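Local coordinates for protein isoflavone reductase (PDB 2GAS) that reduces achiral isoflavones to chiral isoflavanones with NADPH, a late step in the synthesis of the alfalfa phytoalexin medicarpin, at residues V184-Y188 and Q269-A275; V212-L216 and A275-I279. One frame throughout, in Å; residues are numbered along the deposited sequence.

Overall arrangement
The loop that leaves helix 259-271 and runs on to strand 284-286 supplies one partner to both contacts. In contact 1 the helix end and the turn after it, 269-275, rest on strand 185-189 partly through water; in contact 2 the next residues, 275-279, are gripped by side chains from the end of strand 210-213 and the loop that follows. Ala275 belongs to both, and the two centres lie about 10 Å apart. They also touch directly, Ala187 CB standing 3.9 Å from Arg215 CG. Contact 1 is away from the annotated sites, whereas in contact 2 the side chain of His213 is about 6 Å from that of Arg137, a probable NADP(+)-binding residue.

Contact 1: V184-Y188 and Q269-A275; sequences VKGAY and QQIKGDA
Val184 presses its side chain against the end of helix 259-271: Val184 CB lies 3.2 Å from Gln270 O, and CG1 is pushed tightly against Gly273 CA at 3.3 Å. With CG1 anti to the backbone N (chi1 178°), CG2 is left to reach toward Ile271 O. Glycine suits position 273 twice over, since its phi is positive and a beta carbon would collide with Val184 CG1. At the other end of the turn, Ala275 CB meets Ala187 CB at 4.0 Å, two small methyls that let loop and strand come close.

Between these two points of packing the backbones are joined by water. One water donates to Val184 O and Gln269 O, and a second is held by Lys185 O, Gln269 O and Ala275 N. A third accepts from Ala187 N and from Gln269 NE2. Gln269 NE2 also makes a weak but nearly straight bond to Tyr188 OH (3.2 Å, 170°), the amide and ring planes standing 75° apart. Gln270 NE2 fixes the rotation of the Gln269 amide by donating to Gln269 OE1 at 2.9 Å. Glycine at 186 fits here too, because a beta carbon would clash with Gln269 NE2. A leucine in place of Gln269 would probably cost Tyr188 OH its weak amide donor, leave the third water with Ala187 N alone of these two donors, and take from Gln270 NE2 its stronger acceptor, beside a weak bond to Gln223.

Farther out, the Lys185 amine forms a salt bridge with Glu225 on helix 223-234. Strand 185-189 itself lies between strands 154-155 and 220-222, while Phe159 of helix 156-160 touches both Tyr188 and Gln269.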
loop_
_atom_site.group_PDB
_atom_site.type_symbol
_atom_site.label_atom_id
_atom_site.label_comp_id
_atom_site.label_asym_id
_atom_site.label_seq_id
_atom_site.Cartn_x
_atom_site.Cartn_y
_atom_site.Cartn_z
ATOM N N VAL A 184 -6.519 -11.469 -16.729
ATOM C CA VAL A 184 -7.191 -10.758 -15.647
ATOM C C VAL A 184 -6.397 -9.502 -15.301
ATOM O O VAL A 184 -5.219 -9.577 -14.962
ATOM C CB VAL A 184 -7.301 -11.648 -14.395
ATOM C CG1 VAL A 184 -7.962 -10.878 -13.266
ATOM C CG2 VAL A 184 -8.097 -12.908 -14.725
ATOM N N LYS A 185 -7.050 -8.352 -15.391
ATOM C CA LYS A 185 -6.390 -7.085 -15.107
ATOM C C LYS A 185 -5.874 -6.932 -13.680
ATOM O O LYS A 185 -6.534 -7.316 -12.714
ATOM C CB LYS A 185 -7.335 -5.921 -15.419
ATOM C CG LYS A 185 -7.605 -5.694 -16.900
ATOM C CD LYS A 185 -6.426 -5.035 -17.591
ATOM C CE LYS A 185 -6.766 -4.694 -19.041
ATOM N NZ LYS A 185 -5.663 -3.975 -19.735
ATOM N N GLY A 186 -4.676 -6.366 -13.576
ATOM C CA GLY A 186 -4.057 -6.089 -12.290
ATOM C C GLY A 186 -3.722 -4.609 -12.327
ATOM O O GLY A 186 -3.621 -4.045 -13.416
ATOM N N ALA A 187 -3.561 -3.973 -11.168
ATOM C CA ALA A 187 -3.234 -2.542 -11.115
ATOM C C ALA A 187 -1.898 -2.361 -10.400
ATOM O O ALA A 187 -1.743 -2.787 -9.257
ATOM C CB ALA A 187 -4.343 -1.778 -10.386
ATOM N N TYR A 188 -0.936 -1.737 -11.081
ATOM C CA TYR A 188 0.401 -1.528 -10.534
ATOM C C TYR A 188 0.759 -0.059 -10.335
ATOM O O TYR A 188 0.380 0.795 -11.130
ATOM C CB TYR A 188 1.444 -2.175 -11.449
ATOM C CG TYR A 188 1.200 -3.642 -11.688
ATOM C CD1 TYR A 188 0.393 -4.069 -12.744
ATOM C CD2 TYR A 188 1.734 -4.604 -10.835
ATOM C CE1 TYR A 188 0.122 -5.421 -12.943
ATOM C CE2 TYR A 188 1.467 -5.963 -11.023
ATOM C CZ TYR A 188 0.660 -6.361 -12.078
ATOM O OH TYR A 188 0.379 -7.702 -12.260
ATOM N N GLN A 269 -4.991 -11.629 -6.738
ATOM C CA GLN A 269 -4.609 -10.564 -7.665
ATOM C C GLN A 269 -4.582 -10.993 -9.134
ATOM O O GLN A 269 -4.971 -10.229 -10.015
ATOM C CB GLN A 269 -3.228 -10.020 -7.249
ATOM C CG GLN A 269 -2.811 -8.665 -7.851
ATOM C CD GLN A 269 -1.884 -8.799 -9.060
ATOM O OE1 GLN A 269 -1.173 -9.797 -9.205
ATOM N NE2 GLN A 269 -1.869 -7.777 -9.916
ATOM N N GLN A 270 -4.151 -12.224 -9.381
ATOM C CA GLN A 270 -4.014 -12.748 -10.739
ATOM C C GLN A 270 -5.200 -13.516 -11.307
ATOM O O GLN A 270 -5.442 -13.473 -12.515
ATOM C CB GLN A 270 -2.774 -13.644 -10.806
ATOM C CG GLN A 270 -1.453 -12.935 -10.497
ATOM C CD GLN A 270 -0.792 -12.359 -11.736
ATOM O OE1 GLN A 270 -0.552 -13.076 -12.710
ATOM N NE2 GLN A 270 -0.483 -11.066 -11.703
ATOM N N ILE A 271 -5.923 -14.231 -10.448
ATOM C CA ILE A 271 -7.065 -15.029 -10.890
ATOM C C ILE A 271 -8.416 -14.418 -10.553
ATOM O O ILE A 271 -9.276 -14.279 -11.424
ATOM C CB ILE A 271 -7.004 -16.463 -10.292
ATOM C CG1 ILE A 271 -5.799 -17.198 -10.865
ATOM C CG2 ILE A 271 -8.276 -17.241 -10.631
ATOM C CD1 ILE A 271 -5.770 -17.133 -12.342
ATOM N N LYS A 272 -8.613 -14.049 -9.295
ATOM C CA LYS A 272 -9.893 -13.481 -8.900
ATOM C C LYS A 272 -10.063 -12.049 -9.388
ATOM O O LYS A 272 -11.185 -11.550 -9.464
ATOM C CB LYS A 272 -10.061 -13.536 -7.378
ATOM C CG LYS A 272 -9.964 -14.937 -6.774
ATOM C CD LYS A 272 -10.984 -15.900 -7.373
ATOM C CE LYS A 272 -12.405 -15.508 -7.000
ATOM N NZ LYS A 272 -13.396 -16.554 -7.408
ATOM N N GLY A 273 -8.952 -11.396 -9.724
ATOM C CA GLY A 273 -9.009 -10.025 -10.201
ATOM C C GLY A 273 -9.484 -9.038 -9.150
ATOM O O GLY A 273 -10.455 -8.307 -9.369
ATOM N N ASP A 274 -8.801 -8.993 -8.010
ATOM C CA ASP A 274 -9.215 -8.075 -6.956
ATOM C C ASP A 274 -9.100 -6.589 -7.304
ATOM O O ASP A 274 -9.621 -5.746 -6.573
ATOM C CB ASP A 274 -8.486 -8.377 -5.631
ATOM C CG ASP A 274 -6.978 -8.445 -5.772
ATOM O OD1 ASP A 274 -6.407 -7.729 -6.617
ATOM O OD2 ASP A 274 -6.356 -9.214 -5.007
ATOM N N ALA A 275 -8.438 -6.259 -8.415
ATOM C CA ALA A 275 -8.314 -4.859 -8.824
ATOM C C ALA A 275 -9.419 -4.505 -9.808
ATOM O O ALA A 275 -9.525 -3.358 -10.248
ATOM C CB ALA A 275 -6.951 -4.601 -9.471
HETATM O O HOH W 1 -3.665 -9.632 -12.614
HETATM O O HOH W 2 -6.380 -7.791 -10.060
HETATM O O HOH W 3 -3.791 -5.805 -8.835
#

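Contact 2: V212-L216 and A275-I279; sequences VHIRL and AVYEI
The end of strand 210-213, the middle strand of a three-stranded parallel sheet, and the loop that follows meet the loop leading into the neighbouring strand 284-286, and Arg215 and Tyr277 carry the meeting. The arginine guanidinium lies flat on the tyrosine ring, planes 18° apart and Arg215 CZ 4.1 Å from the centroid of the Tyr277 ring, a cation-pi stack with NH1 over the middle of the ring. The edge of the guanidinium is used as well: Arg215 NH1 and NH2 both donate to Tyr277 O, NH2 at 3.0 Å, and Arg215 NH1 also bonds Ala275 O at 2.9 Å. A long side chain ending in several N-H groups suits this place, since it can cover the ring and bond two loop carbonyls; bends at chi2 (101°) and chi3 bring it round. Glu286 completes the setting with a salt bridge to NH2.

At the far end of the ring, Tyr277 OH and His213 ND1 share a short hydrogen bond of 2.6 Å, in which either may be the donor. The rings meet offset edge-to-face, the tyrosine edge toward the imidazole face, with planes at 69°. Ile279 CG2 adds a CH-pi contact over a face of the imidazole, 4.2 Å from the His213 centroid. Asp284 bonds His213 NE2, and His153 bonds Tyr277 OH. The cation-pi stack thus ties the loop to the small parallel sheet of this NmrA-type, Rossmann-clan reductase, near the probable NADP(+)-binding Arg137.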
loop_
_atom_site.group_PDB
_atom_site.type_symbol
_atom_site.label_atom_id
_atom_site.label_comp_id
_atom_site.label_asym_id
_atom_site.label_seq_id
_atom_site.Cartn_x
_atom_site.Cartn_y
_atom_site.Cartn_z
ATOM N N VAL A 212 -10.114 5.548 -1.625
ATOM C CA VAL A 212 -9.492 6.089 -2.839
ATOM C C VAL A 212 -8.801 4.922 -3.531
ATOM O O VAL A 212 -7.962 4.244 -2.937
ATOM C CB VAL A 212 -8.466 7.193 -2.497
ATOM C CG1 VAL A 212 -7.751 7.667 -3.759
ATOM C CG2 VAL A 212 -9.176 8.360 -1.842
ATOM N N HIS A 213 -9.159 4.690 -4.791
ATOM C CA HIS A 213 -8.617 3.572 -5.554
ATOM C C HIS A 213 -7.615 3.992 -6.608
ATOM O O HIS A 213 -7.881 4.893 -7.403
ATOM C CB HIS A 213 -9.769 2.835 -6.231
ATOM C CG HIS A 213 -10.885 2.498 -5.296
ATOM N ND1 HIS A 213 -10.947 1.301 -4.615
ATOM C CD2 HIS A 213 -11.937 3.233 -4.866
ATOM C CE1 HIS A 213 -11.990 1.316 -3.804
ATOM N NE2 HIS A 213 -12.606 2.477 -3.936
ATOM N N ILE A 214 -6.466 3.325 -6.617
ATOM C CA ILE A 214 -5.438 3.628 -7.600
ATOM C C ILE A 214 -5.423 2.546 -8.679
ATOM O O ILE A 214 -4.953 1.433 -8.452
ATOM C CB ILE A 214 -4.027 3.689 -6.957
ATOM C CG1 ILE A 214 -4.043 4.578 -5.710
ATOM C CG2 ILE A 214 -3.013 4.206 -7.980
ATOM C CD1 ILE A 214 -4.272 6.030 -5.983
ATOM N N ARG A 215 -5.988 2.864 -9.838
ATOM C CA ARG A 215 -5.996 1.960 -10.988
ATOM C C ARG A 215 -5.592 2.886 -12.131
ATOM O O ARG A 215 -6.446 3.486 -12.776
ATOM C CB ARG A 215 -7.393 1.383 -11.260
ATOM C CG ARG A 215 -7.755 0.125 -10.469
ATOM C CD ARG A 215 -8.657 0.427 -9.285
ATOM N NE ARG A 215 -9.941 1.025 -9.661
ATOM C CZ ARG A 215 -11.052 0.346 -9.948
ATOM N NH1 ARG A 215 -11.066 -0.981 -9.918
ATOM N NH2 ARG A 215 -12.170 1.003 -10.229
ATOM N N LEU A 216 -4.287 3.014 -12.357
ATOM C CA LEU A 216 -3.764 3.903 -13.395
ATOM C C LEU A 216 -3.836 3.253 -14.782
ATOM O O LEU A 216 -3.320 2.163 -15.002
ATOM C CB LEU A 216 -2.330 4.296 -13.032
ATOM C CG LEU A 216 -2.190 4.829 -11.595
ATOM C CD1 LEU A 216 -0.728 4.893 -11.202
ATOM C CD2 LEU A 216 -2.846 6.200 -11.477
ATOM N N ALA A 275 -8.438 -6.259 -8.415
ATOM C CA ALA A 275 -8.314 -4.859 -8.824
ATOM C C ALA A 275 -9.419 -4.505 -9.808
ATOM O O ALA A 275 -9.525 -3.358 -10.248
ATOM C CB ALA A 275 -6.951 -4.601 -9.471
ATOM N N VAL A 276 -10.249 -5.492 -10.138
ATOM C CA VAL A 276 -11.336 -5.305 -11.092
ATOM C C VAL A 276 -12.687 -5.127 -10.409
ATOM O O VAL A 276 -13.200 -6.055 -9.786
ATOM C CB VAL A 276 -11.432 -6.513 -12.045
ATOM C CG1 VAL A 276 -12.538 -6.292 -13.068
ATOM C CG2 VAL A 276 -10.097 -6.731 -12.731
ATOM N N TYR A 277 -13.248 -3.929 -10.533
ATOM C CA TYR A 277 -14.545 -3.605 -9.944
ATOM C C TYR A 277 -14.952 -2.178 -10.286
ATOM O O TYR A 277 -14.107 -1.325 -10.537
ATOM C CB TYR A 277 -14.510 -3.759 -8.415
ATOM C CG TYR A 277 -13.397 -2.985 -7.731
ATOM C CD1 TYR A 277 -12.171 -3.587 -7.466
ATOM C CD2 TYR A 277 -13.565 -1.645 -7.365
ATOM C CE1 TYR A 277 -11.138 -2.885 -6.857
ATOM C CE2 TYR A 277 -12.532 -0.929 -6.754
ATOM C CZ TYR A 277 -11.321 -1.559 -6.503
ATOM O OH TYR A 277 -10.281 -0.884 -5.903
ATOM N N GLU A 278 -16.257 -1.929 -10.313
ATOM C CA GLU A 278 -16.761 -0.592 -10.587
ATOM C C GLU A 278 -16.953 0.053 -9.220
ATOM O O GLU A 278 -17.306 -0.626 -8.257
ATOM C CB GLU A 278 -18.093 -0.660 -11.340
ATOM C CG GLU A 278 -17.951 -1.153 -12.771
ATOM C CD GLU A 278 -19.278 -1.242 -13.501
ATOM O OE1 GLU A 278 -19.265 -1.531 -14.717
ATOM O OE2 GLU A 278 -20.331 -1.029 -12.862
ATOM N N ILE A 279 -16.716 1.354 -9.121
ATOM C CA ILE A 279 -16.867 1.997 -7.827
ATOM C C ILE A 279 -18.215 2.667 -7.638
ATOM O O ILE A 279 -18.953 2.920 -8.593
ATOM C CB ILE A 279 -15.749 3.036 -7.557
ATOM C CG1 ILE A 279 -15.923 4.266 -8.452
ATOM C CG2 ILE A 279 -14.387 2.388 -7.758
ATOM C CD1 ILE A 279 -15.773 4.003 -9.911
#